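Local coordinates for cell wall surface anchor family protein (Jo),Cell wall surface anchor family protein (In) (PDB 5MKC) that forms an autocatalytic isopeptide cross-link that covalently joins two engineered parts, Jo and In, derived from a pneumococcal pilus adhesin, at residues N51-V56 with T61-I66; T209-E214 with N218-F223. All coordinates share one frame; numbering follows the deposited sequence.

Contact 1: residues N51-V56 with T61-I66; sequences NPYERV and TLSKRI
Y53 and R65 make the aromatic part of this hairpin contact, which lies in the portion of the construct consistent with Jo. The arginine chain runs extended over one face of the tyrosine ring, with R65 CD 3.5 Å from the centroid of the Y53 ring as a CH-pi donor. Farther out the guanidinium stacks flat on the ring, its plane 8° from it, with R65 CZ 3.7 Å from Y53 OH at the phenolic end. The first torsion of Y53 (70°), with CG between backbone N and carbonyl carbon, swings the ring across the neighbouring strand.

Main-chain bonds set the antiparallel register. R55 and L62 are a hydrogen-bonded pair, with R55 N to L62 O at 2.7 Å and L62 N to R55 O at 3.0 Å. A longer bond from K64 N to Y53 O (3.2 Å) continues the pairing beyond the regular strand, just after the cis peptide before P52; its donor is tilted 28° from the carbonyl plane.

Side-chain contacts divide by sheet face. On one, E54 CG meets S63 CB at 3.7 Å and T61 CG2 reaches the carboxylate end of E54; on the other, R55 CB touches L62 CD1 at 3.9 Å.

K64 points away from segment 51-56, and its NZ is covalently linked to CG of N205, the isopeptide cross-link itself. The hairpin of strands 44-57 and 60-69 is flanked by strand 76-89, where E80 takes a salt bridge from R65 NE and T82 bonds S63 OG.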
loop_
_atom_site.group_PDB
_atom_site.type_symbol
_atom_site.label_atom_id
_atom_site.label_comp_id
_atom_site.label_asym_id
_atom_site.label_seq_id
_atom_site.Cartn_x
_atom_site.Cartn_y
_atom_site.Cartn_z
ATOM N N ASN A 51 1.334 1.116 -14.278
ATOM C CA ASN A 51 1.931 0.118 -15.168
ATOM C C ASN A 51 3.336 0.555 -15.562
ATOM O O ASN A 51 3.503 1.385 -16.451
ATOM C CB ASN A 51 1.084 -0.027 -16.419
ATOM C CG ASN A 51 1.660 -1.008 -17.408
ATOM O OD1 ASN A 51 1.739 -0.729 -18.600
ATOM N ND2 ASN A 51 2.044 -2.158 -16.928
ATOM N N PRO A 52 4.356 -0.013 -14.906
ATOM C CA PRO A 52 4.275 -1.097 -13.931
ATOM C C PRO A 52 3.818 -0.590 -12.565
ATOM O O PRO A 52 3.895 0.596 -12.315
ATOM C CB PRO A 52 5.724 -1.596 -13.843
ATOM C CG PRO A 52 6.571 -0.409 -14.219
ATOM C CD PRO A 52 5.752 0.413 -15.172
ATOM N N TYR A 53 3.352 -1.487 -11.693
ATOM C CA TYR A 53 2.905 -1.089 -10.363
ATOM C C TYR A 53 4.047 -1.182 -9.342
ATOM O O TYR A 53 3.926 -0.677 -8.233
ATOM C CB TYR A 53 1.642 -1.874 -9.921
ATOM C CG TYR A 53 1.862 -3.331 -9.612
ATOM C CD1 TYR A 53 2.175 -3.755 -8.302
ATOM C CD2 TYR A 53 1.756 -4.308 -10.605
ATOM C CE1 TYR A 53 2.389 -5.095 -8.004
ATOM C CE2 TYR A 53 2.002 -5.646 -10.314
ATOM C CZ TYR A 53 2.299 -6.032 -9.014
ATOM O OH TYR A 53 2.516 -7.369 -8.733
ATOM N N GLU A 54 5.166 -1.759 -9.752
ATOM C CA GLU A 54 6.409 -1.755 -8.970
ATOM C C GLU A 54 7.300 -0.592 -9.402
ATOM O O GLU A 54 7.436 -0.300 -10.595
ATOM C CB GLU A 54 7.193 -3.041 -9.209
ATOM C CG GLU A 54 6.731 -4.217 -8.365
ATOM C CD GLU A 54 7.585 -5.471 -8.498
ATOM O OE1 GLU A 54 8.675 -5.420 -9.117
ATOM O OE2 GLU A 54 7.136 -6.515 -7.976
ATOM N N ARG A 55 7.958 0.026 -8.434
ATOM C CA ARG A 55 8.896 1.118 -8.675
ATOM C C ARG A 55 10.236 0.830 -8.011
ATOM O O ARG A 55 10.286 0.546 -6.802
ATOM C CB ARG A 55 8.345 2.400 -8.078
ATOM C CG ARG A 55 9.136 3.648 -8.443
ATOM C CD ARG A 55 8.733 4.808 -7.556
ATOM N NE ARG A 55 9.302 6.060 -8.036
ATOM C CZ ARG A 55 9.319 7.196 -7.360
ATOM N NH1 ARG A 55 8.770 7.280 -6.165
ATOM N NH2 ARG A 55 9.900 8.258 -7.897
ATOM N N VAL A 56 11.313 0.888 -8.787
ATOM C CA VAL A 56 12.651 0.679 -8.223
ATOM C C VAL A 56 13.200 1.987 -7.661
ATOM O O VAL A 56 13.379 2.966 -8.381
ATOM C CB VAL A 56 13.637 0.096 -9.246
ATOM C CG1 VAL A 56 15.005 -0.073 -8.622
ATOM C CG2 VAL A 56 13.130 -1.247 -9.759
ATOM N N THR A 61 12.666 -1.831 -3.712
ATOM C CA THR A 61 11.482 -1.796 -4.583
ATOM C C THR A 61 10.261 -1.529 -3.754
ATOM O O THR A 61 10.142 -2.056 -2.639
ATOM C CB THR A 61 11.320 -3.117 -5.368
ATOM O OG1 THR A 61 12.448 -3.294 -6.244
ATOM C CG2 THR A 61 10.080 -3.086 -6.237
ATOM N N LEU A 62 9.369 -0.688 -4.269
ATOM C CA LEU A 62 8.057 -0.591 -3.690
ATOM C C LEU A 62 6.960 -0.778 -4.734
ATOM O O LEU A 62 7.227 -0.766 -5.937
ATOM C CB LEU A 62 7.913 0.688 -2.869
ATOM C CG LEU A 62 8.127 2.015 -3.573
ATOM C CD1 LEU A 62 6.931 2.281 -4.471
ATOM C CD2 LEU A 62 8.315 3.154 -2.592
ATOM N N SER A 63 5.743 -1.048 -4.278
ATOM C CA SER A 63 4.635 -1.312 -5.188
ATOM C C SER A 63 3.288 -0.970 -4.552
ATOM O O SER A 63 3.109 -1.091 -3.334
ATOM C CB SER A 63 4.639 -2.771 -5.659
ATOM O OG SER A 63 4.035 -3.663 -4.721
ATOM N N LYS A 64 2.350 -0.575 -5.398
ATOM C CA LYS A 64 0.974 -0.434 -4.975
ATOM C C LYS A 64 0.024 -0.704 -6.153
ATOM O O LYS A 64 0.257 -0.217 -7.258
ATOM C CB LYS A 64 0.753 0.958 -4.417
ATOM C CG LYS A 64 -0.647 1.183 -3.897
ATOM C CD LYS A 64 -0.798 2.563 -3.262
ATOM C CE LYS A 64 -2.125 2.734 -2.583
ATOM N NZ LYS A 64 -2.323 4.147 -2.153
ATOM N N ARG A 65 -1.043 -1.461 -5.899
ATOM C CA ARG A 65 -2.042 -1.766 -6.929
ATOM C C ARG A 65 -3.353 -2.186 -6.297
ATOM O O ARG A 65 -3.396 -2.628 -5.156
ATOM C CB ARG A 65 -1.566 -2.895 -7.856
ATOM C CG ARG A 65 -1.360 -4.228 -7.143
ATOM C CD ARG A 65 -1.134 -5.412 -8.096
ATOM N NE ARG A 65 -0.888 -6.625 -7.331
ATOM C CZ ARG A 65 -1.018 -7.867 -7.797
ATOM N NH1 ARG A 65 -1.403 -8.090 -9.039
ATOM N NH2 ARG A 65 -0.762 -8.912 -7.008
ATOM N N ILE A 66 -4.419 -2.078 -7.073
ATOM C CA ILE A 66 -5.601 -2.857 -6.873
ATOM C C ILE A 66 -5.269 -4.269 -7.303
ATOM O O ILE A 66 -4.884 -4.513 -8.444
ATOM C CB ILE A 66 -6.745 -2.299 -7.717
ATOM C CG1 ILE A 66 -7.123 -0.895 -7.241
ATOM C CG2 ILE A 66 -7.913 -3.269 -7.749
ATOM C CD1 ILE A 66 -8.036 -0.137 -8.206
#

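Contact 2: residues T209-E214 with N218-F223; sequences TLHPKE and NTVRDF
The meeting of T209 and L210 with V220, R221 and F223 is a short antiparallel beta hairpin within the Ig-like range, the portion consistent with In, at the margin of a five-stranded sheet. Its core is the hydrogen-bonded pair of L210 and R221: L210 N to R221 O is 2.8 Å and R221 N to L210 O 2.9 Å.

Side chains pack at both ends. Methyl meets methyl where T209 CG2 and V220 CG2 stand 3.5 Å apart, tighter than usual; chi1 of V220 (61°) turns CG2 anti to the backbone N. V220 also places CB over one face of the H211 imidazole, toward its rim, 4.0 Å from H211 NE2. F223 presents its ring edge to the T209 main chain, CE2 lying 3.6 Å from T209 C and also touching L210 CB. Toward the turn the backbones diverge, and a water accepts from K213 N (2.9 Å) and probably donates to T219 O (2.8 Å).

Strand 209-211 lies between strands 221-222 and 103-111, bonding to T107 and T109 of the latter. R221 salt-bridges E59 on the L210 face, D222 pairs with R207 on the T209 face, and the F223 ring packs on L81 and V83 of strand 76-89.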
loop_
_atom_site.group_PDB
_atom_site.type_symbol
_atom_site.label_atom_id
_atom_site.label_comp_id
_atom_site.label_asym_id
_atom_site.label_seq_id
_atom_site.Cartn_x
_atom_site.Cartn_y
_atom_site.Cartn_z
ATOM N N THR A 209 3.604 7.164 0.880
ATOM C CA THR A 209 5.075 7.286 0.939
ATOM C C THR A 209 5.732 6.219 1.780
ATOM O O THR A 209 5.135 5.681 2.697
ATOM C CB THR A 209 5.526 8.630 1.547
ATOM O OG1 THR A 209 5.002 8.745 2.890
ATOM C CG2 THR A 209 5.033 9.766 0.727
ATOM N N LEU A 210 6.986 5.943 1.454
ATOM C CA LEU A 210 7.907 5.205 2.319
ATOM C C LEU A 210 9.007 6.164 2.802
ATOM O O LEU A 210 9.633 6.842 1.983
ATOM C CB LEU A 210 8.562 4.061 1.540
ATOM C CG LEU A 210 9.704 3.362 2.296
ATOM C CD1 LEU A 210 9.200 2.596 3.504
ATOM C CD2 LEU A 210 10.482 2.409 1.389
ATOM N N HIS A 211 9.195 6.271 4.116
ATOM C CA HIS A 211 10.428 6.839 4.702
ATOM C C HIS A 211 11.354 5.706 5.063
ATOM O O HIS A 211 11.121 5.038 6.054
ATOM C CB HIS A 211 10.113 7.651 5.971
ATOM C CG HIS A 211 9.468 8.972 5.697
ATOM N ND1 HIS A 211 8.124 9.109 5.404
ATOM C CD2 HIS A 211 9.987 10.223 5.656
ATOM C CE1 HIS A 211 7.839 10.385 5.203
ATOM N NE2 HIS A 211 8.954 11.081 5.343
ATOM N N PRO A 212 12.355 5.433 4.234
ATOM C CA PRO A 212 13.083 4.172 4.423
ATOM C C PRO A 212 13.911 4.130 5.712
ATOM O O PRO A 212 14.106 3.064 6.231
ATOM C CB PRO A 212 13.979 4.046 3.175
ATOM C CG PRO A 212 13.757 5.286 2.360
ATOM C CD PRO A 212 12.776 6.189 3.047
ATOM N N LYS A 213 14.410 5.263 6.175
ATOM C CA LYS A 213 15.416 5.275 7.255
ATOM C C LYS A 213 15.050 6.286 8.336
ATOM O O LYS A 213 14.869 7.450 8.039
ATOM C CB LYS A 213 16.800 5.653 6.700
ATOM C CG LYS A 213 17.482 4.595 5.836
ATOM C CD LYS A 213 18.892 5.083 5.419
ATOM C CE LYS A 213 19.703 4.081 4.584
ATOM N NZ LYS A 213 19.059 3.789 3.261
ATOM N N GLU A 214 14.926 5.837 9.576
ATOM C CA GLU A 214 14.725 6.758 10.690
ATOM C C GLU A 214 15.875 7.774 10.801
ATOM O O GLU A 214 15.663 8.907 11.248
ATOM C CB GLU A 214 14.556 5.984 11.998
ATOM C CG GLU A 214 15.782 5.170 12.361
ATOM C CD GLU A 214 15.705 4.552 13.737
ATOM O OE1 GLU A 214 14.880 4.999 14.577
ATOM O OE2 GLU A 214 16.508 3.617 13.969
ATOM N N ASN A 218 14.256 13.340 6.205
ATOM C CA ASN A 218 13.701 13.999 5.019
ATOM C C ASN A 218 13.667 13.163 3.736
ATOM O O ASN A 218 13.198 13.648 2.727
ATOM C CB ASN A 218 14.510 15.259 4.706
ATOM C CG ASN A 218 14.492 16.255 5.826
ATOM O OD1 ASN A 218 15.546 16.703 6.269
ATOM N ND2 ASN A 218 13.306 16.624 6.280
ATOM N N THR A 219 14.186 11.939 3.754
ATOM C CA THR A 219 14.125 11.070 2.583
ATOM C C THR A 219 12.794 10.360 2.498
ATOM O O THR A 219 12.444 9.553 3.363
ATOM C CB THR A 219 15.230 9.998 2.610
ATOM O OG1 THR A 219 16.483 10.639 2.654
ATOM C CG2 THR A 219 15.207 9.108 1.392
ATOM N N VAL A 220 12.081 10.660 1.416
ATOM C CA VAL A 220 10.763 10.137 1.170
ATOM C C VAL A 220 10.663 9.584 -0.268
ATOM O O VAL A 220 11.203 10.166 -1.225
ATOM C CB VAL A 220 9.714 11.244 1.406
ATOM C CG1 VAL A 220 9.927 12.411 0.479
ATOM C CG2 VAL A 220 8.338 10.716 1.177
ATOM N N ARG A 221 9.961 8.456 -0.410
ATOM C CA ARG A 221 9.726 7.833 -1.717
ATOM C C ARG A 221 8.250 7.566 -1.925
ATOM O O ARG A 221 7.599 6.915 -1.097
ATOM C CB ARG A 221 10.431 6.496 -1.809
ATOM C CG ARG A 221 11.870 6.492 -1.358
ATOM C CD ARG A 221 12.742 7.235 -2.348
ATOM N NE ARG A 221 14.141 7.175 -1.944
ATOM C CZ ARG A 221 15.056 8.060 -2.311
ATOM N NH1 ARG A 221 14.741 9.107 -3.084
ATOM N NH2 ARG A 221 16.286 7.938 -1.855
ATOM N N ASP A 222 7.729 8.016 -3.055
ATOM C CA ASP A 222 6.308 7.826 -3.367
ATOM C C ASP A 222 5.986 6.456 -3.959
ATOM O O ASP A 222 6.743 5.922 -4.769
ATOM C CB ASP A 222 5.877 8.883 -4.356
ATOM C CG ASP A 222 5.712 10.237 -3.718
ATOM O OD1 ASP A 222 4.742 10.387 -2.951
ATOM O OD2 ASP A 222 6.530 11.131 -3.990
ATOM N N PHE A 223 4.870 5.890 -3.509
ATOM C CA PHE A 223 4.185 4.793 -4.185
ATOM C C PHE A 223 3.292 5.402 -5.282
ATOM O O PHE A 223 2.744 6.489 -5.103
ATOM C CB PHE A 223 3.246 4.077 -3.215
ATOM C CG PHE A 223 3.925 3.270 -2.143
ATOM C CD1 PHE A 223 3.962 1.896 -2.229
ATOM C CD2 PHE A 223 4.405 3.866 -0.992
ATOM C CE1 PHE A 223 4.544 1.129 -1.236
ATOM C CE2 PHE A 223 4.963 3.106 0.038
ATOM C CZ PHE A 223 5.045 1.737 -0.090
HETATM O O HOH W 1 13.656 7.970 5.399
#

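Overall arrangement
Contact 1 and contact 2 are two hairpins in series along the chain, their centres about 15 Å apart, and they meet across what is probably the interface between the Jo and In parts. R55 NH1 makes a probable hydrogen bond of 2.8 Å to D222 O, while D26 supplies a carboxylate partner to the same arginine. Beside it L62 CD1 packs 3.7 Å from F223 CA, and the F223 ring reaches S63 O, with CD1 at 3.3 Å. This junction adjoins the cross-link: K64, on the strand of contact 1, also touches F223, and T208, immediately before contact 2, hydrogen-bonds the linked NZ through its hydroxyl.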